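Long-range contacts in glutathione synthetase-like effector 30 (Gpa-GSS30-apo) (Globodera pallida, PDB 5OET), which probably derives from a housekeeping glutathione synthetase, an ATP-dependent ligase joining gamma-glutamylcysteine to glycine, and now acts as an effector of a plant-parasitic nematode: residues A[103-108]-A[475-480]; A[221-226]-A[496-501]. One frame throughout, in Å; residues are numbered along the deposited sequence.

Contact 1 of 2, residues A[103-108]-A[475-480]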
ATOM      1  N   GLN A 103     -16.834  -2.237 -26.582  1.00 51.29           N
ATOM      2  CA  GLN A 103     -18.181  -2.787 -26.607  1.00 51.07           C
ATOM      3  C   GLN A 103     -18.694  -3.078 -25.185  1.00 51.23           C
ATOM      4  O   GLN A 103     -19.875  -2.802 -24.888  1.00 53.42           O
ATOM      5  CB  GLN A 103     -18.218  -4.057 -27.467  1.00 51.63           C
ATOM      6  CG  GLN A 103     -19.590  -4.517 -27.902  1.00 52.62           C
ATOM      7  CD  GLN A 103     -19.582  -5.909 -28.509  1.00 53.24           C
ATOM      8  OE1 GLN A 103     -18.563  -6.381 -29.040  1.00 54.39           O
ATOM      9  NE2 GLN A 103     -20.736  -6.578 -28.448  1.00 52.85           N
ATOM     10  N   ALA A 104     -17.837  -3.611 -24.312  1.00 49.29           N
ATOM     11  CA  ALA A 104     -18.228  -3.873 -22.918  1.00 49.65           C
ATOM     12  C   ALA A 104     -18.419  -2.595 -22.074  1.00 49.82           C
ATOM     13  O   ALA A 104     -19.367  -2.472 -21.292  1.00 51.07           O
ATOM     14  CB  ALA A 104     -17.206  -4.766 -22.243  1.00 49.05           C
ATOM     15  N   VAL A 105     -17.487  -1.665 -22.216  1.00 50.10           N
ATOM     16  CA  VAL A 105     -17.580  -0.376 -21.556  1.00 49.13           C
ATOM     17  C   VAL A 105     -18.834   0.363 -21.996  1.00 50.42           C
ATOM     18  O   VAL A 105     -19.519   0.897 -21.155  1.00 50.07           O
ATOM     19  CB  VAL A 105     -16.324   0.479 -21.822  1.00 49.02           C
ATOM     20  CG1 VAL A 105     -16.554   1.951 -21.490  1.00 49.15           C
ATOM     21  CG2 VAL A 105     -15.154  -0.087 -21.028  1.00 47.82           C
ATOM     22  N   ASP A 106     -19.127   0.373 -23.295  1.00 53.61           N
ATOM     23  CA  ASP A 106     -20.252   1.138 -23.841  1.00 57.11           C
ATOM     24  C   ASP A 106     -21.637   0.637 -23.413  1.00 55.82           C
ATOM     25  O   ASP A 106     -22.572   1.428 -23.331  1.00 57.02           O
ATOM     26  CB  ASP A 106     -20.201   1.174 -25.386  1.00 62.44           C
ATOM     27  CG  ASP A 106     -19.066   2.053 -25.937  1.00 66.28           C
ATOM     28  OD1 ASP A 106     -18.645   3.013 -25.235  1.00 70.10           O
ATOM     29  OD2 ASP A 106     -18.590   1.770 -27.076  1.00 68.28           O
ATOM     30  N   VAL A 107     -21.771  -0.663 -23.159  1.00 53.73           N
ATOM     31  CA  VAL A 107     -23.078  -1.255 -22.862  1.00 52.56           C
ATOM     32  C   VAL A 107     -23.437  -1.181 -21.364  1.00 51.90           C
ATOM     33  O   VAL A 107     -24.579  -1.485 -20.969  1.00 50.67           O
ATOM     34  CB  VAL A 107     -23.168  -2.700 -23.418  1.00 52.17           C
ATOM     35  CG1 VAL A 107     -22.431  -3.710 -22.539  1.00 50.55           C
ATOM     36  CG2 VAL A 107     -24.613  -3.103 -23.628  1.00 52.37           C
ATOM     37  N   GLN A 108     -22.477  -0.752 -20.536  1.00 51.95           N
ATOM     38  CA  GLN A 108     -22.664  -0.730 -19.083  1.00 50.50           C
ATOM     39  C   GLN A 108     -23.821   0.150 -18.656  1.00 50.99           C
ATOM     40  O   GLN A 108     -24.603  -0.253 -17.816  1.00 51.08           O
ATOM     41  CB  GLN A 108     -21.379  -0.305 -18.346  1.00 49.81           C
ATOM     42  CG  GLN A 108     -21.371  -0.670 -16.860  1.00 49.31           C
ATOM     43  CD  GLN A 108     -21.592  -2.168 -16.595  1.00 50.17           C
ATOM     44  OE1 GLN A 108     -22.054  -2.549 -15.523  1.00 50.61           O
ATOM     45  NE2 GLN A 108     -21.262  -3.026 -17.580  1.00 52.74           N
ATOM     46  N   LEU A 475     -13.043 -10.095 -18.394  1.00 48.05           N
ATOM     47  CA  LEU A 475     -13.179  -8.639 -18.248  1.00 45.54           C
ATOM     48  C   LEU A 475     -14.384  -8.275 -17.398  1.00 43.98           C
ATOM     49  O   LEU A 475     -15.483  -8.658 -17.722  1.00 43.76           O
ATOM     50  CB  LEU A 475     -13.372  -8.031 -19.631  1.00 45.76           C
ATOM     51  CG  LEU A 475     -13.538  -6.529 -19.782  1.00 45.13           C
ATOM     52  CD1 LEU A 475     -12.248  -5.793 -19.443  1.00 43.72           C
ATOM     53  CD2 LEU A 475     -13.984  -6.242 -21.208  1.00 45.72           C
ATOM     54  N   GLY A 476     -14.176  -7.521 -16.327  1.00 43.50           N
ATOM     55  CA  GLY A 476     -15.271  -7.030 -15.477  1.00 42.93           C
ATOM     56  C   GLY A 476     -15.445  -5.535 -15.653  1.00 42.68           C
ATOM     57  O   GLY A 476     -14.496  -4.783 -15.457  1.00 43.00           O
ATOM     58  N   ILE A 477     -16.636  -5.095 -16.035  1.00 42.44           N
ATOM     59  CA  ILE A 477     -16.907  -3.675 -16.147  1.00 43.55           C
ATOM     60  C   ILE A 477     -17.746  -3.203 -14.961  1.00 44.48           C
ATOM     61  O   ILE A 477     -18.858  -3.694 -14.762  1.00 46.54           O
ATOM     62  CB  ILE A 477     -17.669  -3.359 -17.439  1.00 43.48           C
ATOM     63  CG1 ILE A 477     -16.877  -3.814 -18.669  1.00 43.90           C
ATOM     64  CG2 ILE A 477     -17.987  -1.873 -17.514  1.00 43.80           C
ATOM     65  CD1 ILE A 477     -15.521  -3.162 -18.841  1.00 43.67           C
ATOM     66  N   PHE A 478     -17.224  -2.232 -14.215  1.00 44.58           N
ATOM     67  CA  PHE A 478     -17.953  -1.578 -13.126  1.00 45.64           C
ATOM     68  C   PHE A 478     -18.796  -0.390 -13.570  1.00 45.54           C
ATOM     69  O   PHE A 478     -18.360   0.401 -14.382  1.00 46.39           O
ATOM     70  CB  PHE A 478     -16.971  -1.041 -12.086  1.00 46.22           C
ATOM     71  CG  PHE A 478     -16.222  -2.102 -11.358  1.00 46.48           C
ATOM     72  CD1 PHE A 478     -16.750  -2.676 -10.214  1.00 46.27           C
ATOM     73  CD2 PHE A 478     -14.976  -2.512 -11.803  1.00 47.68           C
ATOM     74  CE1 PHE A 478     -16.056  -3.645  -9.517  1.00 46.67           C
ATOM     75  CE2 PHE A 478     -14.276  -3.499 -11.120  1.00 48.22           C
ATOM     76  CZ  PHE A 478     -14.812  -4.066  -9.969  1.00 47.99           C
ATOM     77  N   GLY A 479     -19.979  -0.249 -12.982  1.00 45.81           N
ATOM     78  CA  GLY A 479     -20.769   0.988 -13.071  1.00 46.07           C
ATOM     79  C   GLY A 479     -21.778   1.119 -11.935  1.00 45.40           C
ATOM     80  O   GLY A 479     -22.304   0.116 -11.450  1.00 42.95           O
ATOM     81  N   CYS A 480     -22.047   2.352 -11.510  1.00 47.19           N
ATOM     82  CA  CYS A 480     -23.039   2.597 -10.458  1.00 49.34           C
ATOM     83  C   CYS A 480     -24.115   3.573 -10.868  1.00 48.32           C
ATOM     84  O   CYS A 480     -23.886   4.474 -11.647  1.00 47.41           O
ATOM     85  CB  CYS A 480     -22.411   3.128  -9.166  1.00 50.84           C
ATOM     86  SG  CYS A 480     -21.095   2.134  -8.478  1.00 56.26           S
TER

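Contact 2 of 2, residues A[221-226]-A[496-501]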
ATOM      1  N   PRO A 221      -5.970   1.554 -20.400  1.00 59.26           N
ATOM      2  CA  PRO A 221      -6.830   2.646 -19.958  1.00 60.00           C
ATOM      3  C   PRO A 221      -6.880   2.830 -18.454  1.00 60.36           C
ATOM      4  O   PRO A 221      -6.952   1.856 -17.719  1.00 58.00           O
ATOM      5  CB  PRO A 221      -8.219   2.234 -20.466  1.00 61.14           C
ATOM      6  CG  PRO A 221      -7.962   1.214 -21.509  1.00 61.76           C
ATOM      7  CD  PRO A 221      -6.775   0.475 -20.991  1.00 60.59           C
ATOM      8  N   SER A 222      -6.846   4.097 -18.029  1.00 63.70           N
ATOM      9  CA  SER A 222      -6.938   4.460 -16.613  1.00 64.33           C
ATOM     10  C   SER A 222      -8.229   3.954 -15.979  1.00 61.65           C
ATOM     11  O   SER A 222      -9.300   4.004 -16.568  1.00 60.43           O
ATOM     12  CB  SER A 222      -6.842   5.986 -16.417  1.00 66.97           C
ATOM     13  OG  SER A 222      -5.502   6.427 -16.516  1.00 69.67           O
ATOM     14  N   ASP A 223      -8.086   3.441 -14.778  1.00 60.50           N
ATOM     15  CA  ASP A 223      -9.202   3.085 -13.952  1.00 62.03           C
ATOM     16  C   ASP A 223      -9.120   3.803 -12.596  1.00 59.42           C
ATOM     17  O   ASP A 223      -8.101   3.695 -11.893  1.00 57.58           O
ATOM     18  CB  ASP A 223      -9.184   1.589 -13.718  1.00 63.66           C
ATOM     19  CG  ASP A 223     -10.320   1.167 -12.855  1.00 65.36           C
ATOM     20  OD1 ASP A 223     -11.440   1.053 -13.399  1.00 67.53           O
ATOM     21  OD2 ASP A 223     -10.105   1.015 -11.630  1.00 67.46           O
ATOM     22  N   GLN A 224     -10.179   4.525 -12.238  1.00 57.50           N
ATOM     23  CA  GLN A 224     -10.315   5.087 -10.894  1.00 58.11           C
ATOM     24  C   GLN A 224     -11.613   4.541 -10.266  1.00 55.08           C
ATOM     25  O   GLN A 224     -12.567   5.271 -10.036  1.00 55.91           O
ATOM     26  CB  GLN A 224     -10.283   6.622 -10.918  1.00 62.12           C
ATOM     27  CG  GLN A 224      -9.222   7.264 -11.811  1.00 65.39           C
ATOM     28  CD  GLN A 224      -9.785   7.783 -13.134  1.00 70.50           C
ATOM     29  OE1 GLN A 224     -10.594   8.728 -13.155  1.00 73.93           O
ATOM     30  NE2 GLN A 224      -9.370   7.144 -14.251  1.00 71.56           N
ATOM     31  N   THR A 225     -11.640   3.239 -10.006  1.00 51.03           N
ATOM     32  CA  THR A 225     -12.839   2.568  -9.505  1.00 49.64           C
ATOM     33  C   THR A 225     -13.028   2.771  -7.999  1.00 48.05           C
ATOM     34  O   THR A 225     -14.169   2.778  -7.518  1.00 47.05           O
ATOM     35  CB  THR A 225     -12.836   1.073  -9.882  1.00 50.25           C
ATOM     36  OG1 THR A 225     -13.097   0.956 -11.274  1.00 50.78           O
ATOM     37  CG2 THR A 225     -13.918   0.302  -9.172  1.00 50.19           C
ATOM     38  N   ASP A 226     -11.932   2.923  -7.253  1.00 46.91           N
ATOM     39  CA  ASP A 226     -12.046   3.359  -5.839  1.00 46.91           C
ATOM     40  C   ASP A 226     -12.740   4.726  -5.734  1.00 45.51           C
ATOM     41  O   ASP A 226     -13.649   4.899  -4.927  1.00 44.32           O
ATOM     42  CB  ASP A 226     -10.697   3.330  -5.066  1.00 46.69           C
ATOM     43  CG  ASP A 226      -9.567   4.110  -5.745  1.00 46.85           C
ATOM     44  OD1 ASP A 226      -9.755   4.690  -6.857  1.00 47.30           O
ATOM     45  OD2 ASP A 226      -8.460   4.106  -5.145  1.00 46.09           O
ATOM     46  N   THR A 496     -17.514   4.789 -15.379  1.00 50.95           N
ATOM     47  CA  THR A 496     -17.292   3.358 -15.526  1.00 51.54           C
ATOM     48  C   THR A 496     -15.908   2.998 -15.044  1.00 49.39           C
ATOM     49  O   THR A 496     -15.014   3.847 -14.985  1.00 48.89           O
ATOM     50  CB  THR A 496     -17.413   2.893 -16.971  1.00 54.80           C
ATOM     51  OG1 THR A 496     -16.793   3.870 -17.811  1.00 58.52           O
ATOM     52  CG2 THR A 496     -18.876   2.707 -17.330  1.00 56.93           C
ATOM     53  N   GLY A 497     -15.764   1.729 -14.678  1.00 47.44           N
ATOM     54  CA  GLY A 497     -14.491   1.140 -14.288  1.00 46.99           C
ATOM     55  C   GLY A 497     -14.315  -0.215 -14.940  1.00 46.38           C
ATOM     56  O   GLY A 497     -15.251  -0.736 -15.555  1.00 45.82           O
ATOM     57  N   HIS A 498     -13.129  -0.797 -14.795  1.00 46.28           N
ATOM     58  CA  HIS A 498     -12.849  -2.094 -15.422  1.00 47.79           C
ATOM     59  C   HIS A 498     -11.672  -2.809 -14.788  1.00 45.95           C
ATOM     60  O   HIS A 498     -10.685  -2.187 -14.408  1.00 44.76           O
ATOM     61  CB  HIS A 498     -12.594  -1.910 -16.925  1.00 48.87           C
ATOM     62  CG  HIS A 498     -11.389  -1.085 -17.219  1.00 49.34           C
ATOM     63  ND1 HIS A 498     -11.416   0.294 -17.302  1.00 51.70           N
ATOM     64  CD2 HIS A 498     -10.099  -1.448 -17.398  1.00 49.35           C
ATOM     65  CE1 HIS A 498     -10.193   0.740 -17.541  1.00 52.55           C
ATOM     66  NE2 HIS A 498      -9.376  -0.296 -17.616  1.00 51.01           N
ATOM     67  N   MET A 499     -11.786  -4.126 -14.730  1.00 46.33           N
ATOM     68  CA  MET A 499     -10.769  -4.997 -14.162  1.00 47.61           C
ATOM     69  C   MET A 499     -10.687  -6.254 -15.005  1.00 46.81           C
ATOM     70  O   MET A 499     -11.490  -6.444 -15.921  1.00 46.58           O
ATOM     71  CB  MET A 499     -11.177  -5.381 -12.750  1.00 49.52           C
ATOM     72  CG  MET A 499     -12.472  -6.192 -12.722  1.00 52.19           C
ATOM     73  SD  MET A 499     -12.617  -7.125 -11.216  1.00 55.35           S
ATOM     74  CE  MET A 499     -11.360  -8.342 -11.488  1.00 56.91           C
ATOM     75  N   MET A 500      -9.764  -7.135 -14.658  1.00 47.00           N
ATOM     76  CA  MET A 500      -9.615  -8.387 -15.389  1.00 48.74           C
ATOM     77  C   MET A 500      -9.126  -9.464 -14.455  1.00 47.49           C
ATOM     78  O   MET A 500      -8.458  -9.184 -13.473  1.00 46.74           O
ATOM     79  CB  MET A 500      -8.658  -8.178 -16.550  1.00 50.90           C
ATOM     80  CG  MET A 500      -8.539  -9.316 -17.536  1.00 54.75           C
ATOM     81  SD  MET A 500      -7.817  -8.753 -19.106  1.00 59.56           S
ATOM     82  CE  MET A 500      -9.287  -8.095 -19.852  1.00 60.47           C
ATOM     83  N   LYS A 501      -9.506 -10.693 -14.743  1.00 48.81           N
ATOM     84  CA  LYS A 501      -9.048 -11.844 -13.980  1.00 50.13           C
ATOM     85  C   LYS A 501      -8.713 -12.932 -14.971  1.00 48.60           C
ATOM     86  O   LYS A 501      -9.490 -13.187 -15.857  1.00 47.03           O
ATOM     87  CB  LYS A 501     -10.129 -12.320 -12.996  1.00 52.25           C
ATOM     88  CG  LYS A 501     -10.287 -11.465 -11.751  1.00 52.48           C
ATOM     89  CD  LYS A 501      -9.579 -12.022 -10.511  1.00 54.63           C
ATOM     90  CE  LYS A 501     -10.462 -12.968  -9.698  1.00 56.66           C
ATOM     91  NZ  LYS A 501      -9.780 -13.453  -8.463  1.00 56.95           N
TER

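Contact 1 of 2, residues A[103-108]-A[475-480]
Helix 103-108 lies along strand 475-480 at a shallow 24°, with their axes 8.6 Å apart, and the two meet round the side chain of I477. This branched chain is gripped from several directions. Its CG1 lies against the methyl of A104, CB to CG1 3.7 Å, and the same methyl meets L475 CD2. Beyond it, I477 CD1 reaches V105 CG2 at 3.8 Å, the two side chains crossing at about a right angle. On its other branch, I477 CG2 is met by Q108. CG of Q108 stands anti to the backbone N (chi1 -162°), and a bend at chi2 (56°) brings the amide alongside I477, with NE2 3.5 Å from I477 CG2. Where G479 follows, the strand offers bare backbone, and Q108 CA comes within 6.5 Å of G479 CA. The far side of the helix is looser: D106 points away from the strand and is exposed. Across the strand, F478 turns from the helix to T225 and M228 of helix 225-240. Because Q108 OE1 and I477 O are both acceptors, their closeness brings no bond, so helix and strand adhere through apolar packing and the flank of a buried amide.

Contact 2 of 2, residues A[221-226]-A[496-501]
H498 overlaps P221 with the outer end of its imidazole, CE1 lying 3.8 Å from P221 CB. The carbonyl P221 O comes up at the ring edge, in plane, and accepts a weak hydrogen bond from H498 NE2 (3.2 Å, 126° at the hydrogen); S222 O lies near the same edge. CG of H498 takes the crowded position between backbone N and carbonyl carbon (chi1 63°), which lifts the ring up to the loop. D223 approaches over one ring face, its CG anti to the backbone N. From there D223 OD1 takes the backbone N-H of H498 at 2.9 Å in a fairly straight bond (159°), met from above the carboxylate plane. The hydroxyl OG1 of T225 donates to that oxygen at 2.7 Å along its syn lone pair, so two donors fix it, and T225 OG1 also rests 3.3 Å from G497 CA. A carboxylate so close would probably make a positive charge on the imidazole easier to bear. H498 also meets F101 of helix 98-119 edge-to-face and packs on I477 of the neighbouring strand. The second oxygen, D223 OD2, accepts from T225 N at 3.2 Å, closing an Asx turn at the start of helix 225-240.

In the fold
Contacts 1 and 2 lie side by side, their centres 9 Å apart, in the large mixed sheet of the eukaryotic glutathione synthetase family fold. Their strands, 469-484 and 490-504, follow each other in the chain and pair antiparallel: F478 N lies 2.8 Å from G497 O and G476 O 2.9 Å from M499 N, both probable hydrogen bonds. The segments alternate along the sequence, 103-108, 221-226, 475-480, 496-501, so chain from the first half meets a late hairpin twice. Helices 98-119 and 225-240 meet opposite sides of strand 475-480, and the C164-C480 disulfide ties that strand to strand 160-173. Early and late parts thereby form one compact core.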